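Local coordinates for protein RMD9, mitochondrial (Saccharomyces cerevisiae S288C, PDB 7A9X) that binds a dodecameric element in the 3'-UTRs of yeast mitochondrial mRNAs and takes part in their processing or stability, at residues A[337-348]-A[363-374]. Residues are numbered along the deposited sequence; the frame is centred on the assembly and turned at random.
With nucleotides of chain B.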
loop_
_atom_site.group_PDB
_atom_site.type_symbol
_atom_site.label_atom_id
_atom_site.label_comp_id
_atom_site.label_asym_id
_atom_site.label_seq_id
_atom_site.Cartn_x
_atom_site.Cartn_y
_atom_site.Cartn_z
ATOM N N PHE A 337 5.351 23.248 -8.291
ATOM C CA PHE A 337 6.264 22.314 -7.643
ATOM C C PHE A 337 6.741 22.842 -6.297
ATOM O O PHE A 337 6.936 22.064 -5.355
ATOM C CB PHE A 337 7.461 22.017 -8.542
ATOM C CG PHE A 337 8.499 21.163 -7.880
ATOM C CD1 PHE A 337 8.304 19.798 -7.747
ATOM C CD2 PHE A 337 9.656 21.727 -7.365
ATOM C CE1 PHE A 337 9.249 19.007 -7.125
ATOM C CE2 PHE A 337 10.605 20.943 -6.741
ATOM C CZ PHE A 337 10.402 19.579 -6.621
ATOM N N ASP A 338 6.948 24.156 -6.189
ATOM C CA ASP A 338 7.377 24.724 -4.915
ATOM C C ASP A 338 6.348 24.468 -3.823
ATOM O O ASP A 338 6.712 24.195 -2.673
ATOM C CB ASP A 338 7.648 26.222 -5.064
ATOM C CG ASP A 338 9.047 26.509 -5.572
ATOM O OD1 ASP A 338 9.954 25.688 -5.315
ATOM O OD2 ASP A 338 9.243 27.554 -6.227
ATOM N N HIS A 339 5.057 24.543 -4.160
ATOM C CA HIS A 339 4.029 24.226 -3.175
ATOM C C HIS A 339 4.098 22.759 -2.768
ATOM O O HIS A 339 3.979 22.432 -1.583
ATOM C CB HIS A 339 2.646 24.571 -3.725
ATOM C CG HIS A 339 1.578 24.623 -2.676
ATOM N ND1 HIS A 339 0.247 24.821 -2.975
ATOM C CD2 HIS A 339 1.647 24.511 -1.329
ATOM C CE1 HIS A 339 -0.457 24.826 -1.858
ATOM N NE2 HIS A 339 0.369 24.640 -0.844
ATOM N N VAL A 340 4.290 21.865 -3.741
ATOM C CA VAL A 340 4.489 20.452 -3.435
ATOM C C VAL A 340 5.760 20.259 -2.619
ATOM O O VAL A 340 5.795 19.458 -1.676
ATOM C CB VAL A 340 4.524 19.633 -4.739
ATOM C CG1 VAL A 340 4.897 18.185 -4.461
ATOM C CG2 VAL A 340 3.186 19.709 -5.449
ATOM N N TYR A 341 6.819 20.997 -2.959
ATOM C CA TYR A 341 8.092 20.849 -2.264
ATOM C C TYR A 341 8.004 21.352 -0.827
ATOM O O TYR A 341 8.606 20.765 0.080
ATOM C CB TYR A 341 9.188 21.584 -3.036
ATOM C CG TYR A 341 10.571 21.473 -2.436
ATOM C CD1 TYR A 341 11.163 20.235 -2.223
ATOM C CD2 TYR A 341 11.293 22.607 -2.103
ATOM C CE1 TYR A 341 12.431 20.133 -1.681
ATOM C CE2 TYR A 341 12.561 22.516 -1.562
ATOM C CZ TYR A 341 13.127 21.278 -1.354
ATOM O OH TYR A 341 14.390 21.186 -0.815
ATOM N N ARG A 342 7.249 22.429 -0.597
ATOM C CA ARG A 342 7.125 22.967 0.754
ATOM C C ARG A 342 6.341 22.026 1.661
ATOM O O ARG A 342 6.684 21.860 2.837
ATOM C CB ARG A 342 6.472 24.350 0.714
ATOM C CG ARG A 342 7.401 25.450 0.217
ATOM C CD ARG A 342 6.772 26.835 0.329
ATOM N NE ARG A 342 5.855 27.128 -0.771
ATOM C CZ ARG A 342 4.533 27.006 -0.700
ATOM N NH1 ARG A 342 3.783 27.300 -1.754
ATOM N NH2 ARG A 342 3.959 26.594 0.423
ATOM N N ILE A 343 5.282 21.404 1.139
ATOM C CA ILE A 343 4.516 20.460 1.947
ATOM C C ILE A 343 5.341 19.213 2.233
ATOM O O ILE A 343 5.323 18.678 3.349
ATOM C CB ILE A 343 3.184 20.118 1.254
ATOM C CG1 ILE A 343 2.324 21.376 1.096
ATOM C CG2 ILE A 343 2.433 19.046 2.036
ATOM C CD1 ILE A 343 1.990 22.060 2.409
ATOM N N TRP A 344 6.091 18.739 1.234
ATOM C CA TRP A 344 6.953 17.580 1.434
ATOM C C TRP A 344 8.007 17.851 2.500
ATOM O O TRP A 344 8.325 16.969 3.306
ATOM C CB TRP A 344 7.611 17.189 0.112
ATOM C CG TRP A 344 8.599 16.073 0.236
ATOM C CD1 TRP A 344 8.328 14.737 0.278
ATOM C CD2 TRP A 344 10.023 16.198 0.324
ATOM N NE1 TRP A 344 9.497 14.021 0.388
ATOM C CE2 TRP A 344 10.551 14.894 0.419
ATOM C CE3 TRP A 344 10.903 17.286 0.331
ATOM C CZ2 TRP A 344 11.919 14.648 0.522
ATOM C CZ3 TRP A 344 12.262 17.041 0.433
ATOM C CH2 TRP A 344 12.756 15.730 0.527
ATOM N N GLU A 345 8.559 19.068 2.520
ATOM C CA GLU A 345 9.552 19.412 3.534
ATOM C C GLU A 345 8.952 19.361 4.933
ATOM O O GLU A 345 9.583 18.859 5.869
ATOM C CB GLU A 345 10.139 20.797 3.261
ATOM C CG GLU A 345 11.279 20.818 2.259
ATOM C CD GLU A 345 11.890 22.200 2.117
ATOM O OE1 GLU A 345 11.173 23.193 2.361
ATOM O OE2 GLU A 345 13.089 22.292 1.772
ATOM N N LYS A 346 7.732 19.880 5.094
ATOM C CA LYS A 346 7.089 19.846 6.403
ATOM C C LYS A 346 6.764 18.418 6.823
ATOM O O LYS A 346 6.875 18.073 8.004
ATOM C CB LYS A 346 5.825 20.709 6.391
ATOM C CG LYS A 346 6.096 22.198 6.243
ATOM C CD LYS A 346 4.820 23.009 6.374
ATOM C CE LYS A 346 5.108 24.498 6.303
ATOM N NZ LYS A 346 3.887 25.311 6.561
ATOM N N ALA A 347 6.367 17.572 5.870
ATOM C CA ALA A 347 6.069 16.183 6.204
ATOM C C ALA A 347 7.330 15.432 6.621
ATOM O O ALA A 347 7.303 14.646 7.575
ATOM C CB ALA A 347 5.396 15.492 5.022
ATOM N N VAL A 348 8.444 15.670 5.924
ATOM C CA VAL A 348 9.696 14.997 6.262
ATOM C C VAL A 348 10.169 15.409 7.651
ATOM O O VAL A 348 10.624 14.570 8.439
ATOM C CB VAL A 348 10.761 15.283 5.189
ATOM C CG1 VAL A 348 12.135 14.834 5.664
ATOM C CG2 VAL A 348 10.399 14.584 3.889
ATOM N N LEU A 363 6.067 8.323 0.896
ATOM C CA LEU A 363 6.053 9.770 0.698
ATOM C C LEU A 363 7.026 10.179 -0.400
ATOM O O LEU A 363 6.675 10.950 -1.301
ATOM C CB LEU A 363 6.394 10.490 2.005
ATOM C CG LEU A 363 6.496 12.018 1.914
ATOM C CD1 LEU A 363 5.119 12.636 1.727
ATOM C CD2 LEU A 363 7.197 12.615 3.129
ATOM N N ASN A 364 8.258 9.668 -0.340
ATOM C CA ASN A 364 9.257 10.020 -1.342
ATOM C C ASN A 364 8.867 9.517 -2.726
ATOM O O ASN A 364 9.240 10.130 -3.734
ATOM C CB ASN A 364 10.622 9.472 -0.927
ATOM C CG ASN A 364 11.154 10.136 0.328
ATOM O OD1 ASN A 364 10.914 11.321 0.566
ATOM N ND2 ASN A 364 11.879 9.376 1.141
ATOM N N ASN A 365 8.114 8.417 -2.796
ATOM C CA ASN A 365 7.615 7.939 -4.082
ATOM C C ASN A 365 6.728 8.986 -4.742
ATOM O O ASN A 365 6.908 9.320 -5.919
ATOM C CB ASN A 365 6.853 6.628 -3.894
ATOM C CG ASN A 365 6.340 6.059 -5.203
ATOM O OD1 ASN A 365 6.989 6.177 -6.243
ATOM N ND2 ASN A 365 5.167 5.440 -5.158
ATOM N N THR A 366 5.761 9.518 -3.991
ATOM C CA THR A 366 4.888 10.557 -4.523
ATOM C C THR A 366 5.677 11.808 -4.890
ATOM O O THR A 366 5.437 12.415 -5.940
ATOM C CB THR A 366 3.798 10.892 -3.503
ATOM O OG1 THR A 366 3.077 9.701 -3.168
ATOM C CG2 THR A 366 2.827 11.922 -4.067
ATOM N N PHE A 367 6.636 12.195 -4.045
ATOM C CA PHE A 367 7.358 13.448 -4.244
ATOM C C PHE A 367 8.268 13.383 -5.467
ATOM O O PHE A 367 8.266 14.294 -6.303
ATOM C CB PHE A 367 8.164 13.786 -2.990
ATOM C CG PHE A 367 9.101 14.943 -3.163
ATOM C CD1 PHE A 367 8.610 16.226 -3.361
ATOM C CD2 PHE A 367 10.473 14.751 -3.121
ATOM C CE1 PHE A 367 9.469 17.298 -3.520
ATOM C CE2 PHE A 367 11.340 15.817 -3.278
ATOM C CZ PHE A 367 10.837 17.093 -3.479
ATOM N N PHE A 368 9.063 12.318 -5.589
ATOM C CA PHE A 368 9.997 12.234 -6.704
ATOM C C PHE A 368 9.301 11.916 -8.020
ATOM O O PHE A 368 9.834 12.247 -9.085
ATOM C CB PHE A 368 11.085 11.202 -6.409
ATOM C CG PHE A 368 12.124 11.689 -5.438
ATOM C CD1 PHE A 368 12.861 12.832 -5.710
ATOM C CD2 PHE A 368 12.364 11.009 -4.255
ATOM C CE1 PHE A 368 13.818 13.286 -4.818
ATOM C CE2 PHE A 368 13.320 11.459 -3.359
ATOM C CZ PHE A 368 14.047 12.596 -3.641
ATOM N N THR A 369 8.125 11.286 -7.973
ATOM C CA THR A 369 7.322 11.144 -9.181
ATOM C C THR A 369 6.896 12.511 -9.698
ATOM O O THR A 369 6.989 12.791 -10.899
ATOM C CB THR A 369 6.104 10.261 -8.902
ATOM O OG1 THR A 369 6.544 8.964 -8.478
ATOM C CG2 THR A 369 5.248 10.113 -10.146
ATOM N N ILE A 370 6.450 13.384 -8.794
ATOM C CA ILE A 370 6.120 14.754 -9.171
ATOM C C ILE A 370 7.378 15.514 -9.582
ATOM O O ILE A 370 7.352 16.312 -10.527
ATOM C CB ILE A 370 5.378 15.451 -8.016
ATOM C CG1 ILE A 370 4.068 14.714 -7.717
ATOM C CG2 ILE A 370 5.116 16.913 -8.345
ATOM C CD1 ILE A 370 3.392 15.154 -6.434
ATOM N N PHE A 371 8.499 15.271 -8.895
ATOM C CA PHE A 371 9.739 15.971 -9.223
ATOM C C PHE A 371 10.139 15.732 -10.674
ATOM O O PHE A 371 10.321 16.678 -11.449
ATOM C CB PHE A 371 10.868 15.539 -8.283
ATOM C CG PHE A 371 12.195 16.184 -8.596
ATOM C CD1 PHE A 371 13.077 15.604 -9.499
ATOM C CD2 PHE A 371 12.553 17.380 -7.997
ATOM C CE1 PHE A 371 14.291 16.208 -9.793
ATOM C CE2 PHE A 371 13.766 17.985 -8.285
ATOM C CZ PHE A 371 14.634 17.401 -9.184
ATOM N N PHE A 372 10.287 14.464 -11.059
ATOM C CA PHE A 372 10.787 14.156 -12.392
ATOM C C PHE A 372 9.745 14.362 -13.484
ATOM O O PHE A 372 10.107 14.350 -14.665
ATOM C CB PHE A 372 11.343 12.732 -12.417
ATOM C CG PHE A 372 12.637 12.586 -11.660
ATOM C CD1 PHE A 372 13.845 12.891 -12.263
ATOM C CD2 PHE A 372 12.642 12.170 -10.338
ATOM C CE1 PHE A 372 15.034 12.771 -11.568
ATOM C CE2 PHE A 372 13.827 12.045 -9.641
ATOM C CZ PHE A 372 15.026 12.346 -10.258
ATOM N N GLU A 373 8.474 14.555 -13.132
ATOM C CA GLU A 373 7.531 15.063 -14.121
ATOM C C GLU A 373 7.746 16.551 -14.355
ATOM O O GLU A 373 7.655 17.025 -15.492
ATOM C CB GLU A 373 6.091 14.796 -13.683
ATOM C CG GLU A 373 5.684 13.338 -13.749
ATOM C CD GLU A 373 4.227 13.131 -13.397
ATOM O OE1 GLU A 373 3.504 14.139 -13.251
ATOM O OE2 GLU A 373 3.808 11.962 -13.266
ATOM N N ASN A 374 8.049 17.293 -13.289
ATOM C CA ASN A 374 8.298 18.724 -13.418
ATOM C C ASN A 374 9.590 18.990 -14.184
ATOM O O ASN A 374 9.622 19.821 -15.099
ATOM C CB ASN A 374 8.342 19.363 -12.028
ATOM C CG ASN A 374 8.467 20.871 -12.084
ATOM O OD1 ASN A 374 7.516 21.566 -12.436
ATOM N ND2 ASN A 374 9.638 21.386 -11.724
ATOM P P U B 10 5.893 0.986 -4.579
ATOM O OP1 U B 10 5.232 1.340 -5.862
ATOM O OP2 U B 10 5.898 -0.430 -4.131
ATOM O "O5'" U B 10 7.402 1.495 -4.652
ATOM C "C5'" U B 10 7.737 2.729 -5.272
ATOM C "C4'" U B 10 9.232 2.902 -5.358
ATOM O "O4'" U B 10 9.794 2.816 -4.026
ATOM C "C3'" U B 10 9.970 1.836 -6.158
ATOM O "O3'" U B 10 10.012 2.139 -7.544
ATOM C "C2'" U B 10 11.353 1.799 -5.513
ATOM O "O2'" U B 10 12.196 2.800 -6.062
ATOM C "C1'" U B 10 11.041 2.160 -4.059
ATOM N N1 U B 10 10.973 0.976 -3.170
ATOM C C2 U B 10 12.098 0.668 -2.428
ATOM O O2 U B 10 13.126 1.319 -2.485
ATOM N N3 U B 10 11.972 -0.431 -1.615
ATOM C C4 U B 10 10.858 -1.232 -1.473
ATOM O O4 U B 10 10.899 -2.190 -0.700
ATOM C C5 U B 10 9.734 -0.847 -2.272
ATOM C C6 U B 10 9.828 0.219 -3.070
#
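Trp344 and Phe367 form a face-to-face stack, 3.8 Å from the centroid of the indole five-membered ring to that of the phenyl ring with planes 7° apart, and illustrate how consecutive pentatricopeptide repeats join in an alpha-solenoid. Their helices, 337-351 and 357-374, which lie in what are assigned as the fifth and, but for its first residue, the sixth repeat, run antiparallel, and an aromatic cluster fills the groove by knobs-into-holes packing. Phe367 is one knob, set among Phe337, Val340, Tyr341 and Trp344; with CG anti to the backbone N (chi1 171°), its ring is thrown across the groove against the indole. Tyr341 meets it rim to rim, CD1 lying 3.4 Å from Phe367 CZ. Phe337, the reciprocal knob, settles among Phe367, Ile370, Phe371 and Asn374; its CZ comes 3.4 Å from Phe371 CD2, while its ring lies nearly parallel to the Asn374 amide. Val340 and Ile370 reach toward each other tip to tip, CG1 to CD1. With an alanine here instead of Trp344, one face of Phe367 is likely to lose its stacking partner and Asn364 OD1 its indole donor. On the side of helix 357-374 turned from helix 337-351, Asn365 touches the sugar of U10 of the bound RNA, chain B. Asn364 ND2 is hydrogen-bonded to Tyr393 OH, which should help fix the amide's rotation; its OD1 accepts the hydrogen bond of Trp344 NE1 at 3.1 Å, this oxygen lying only 1° out of the indole plane.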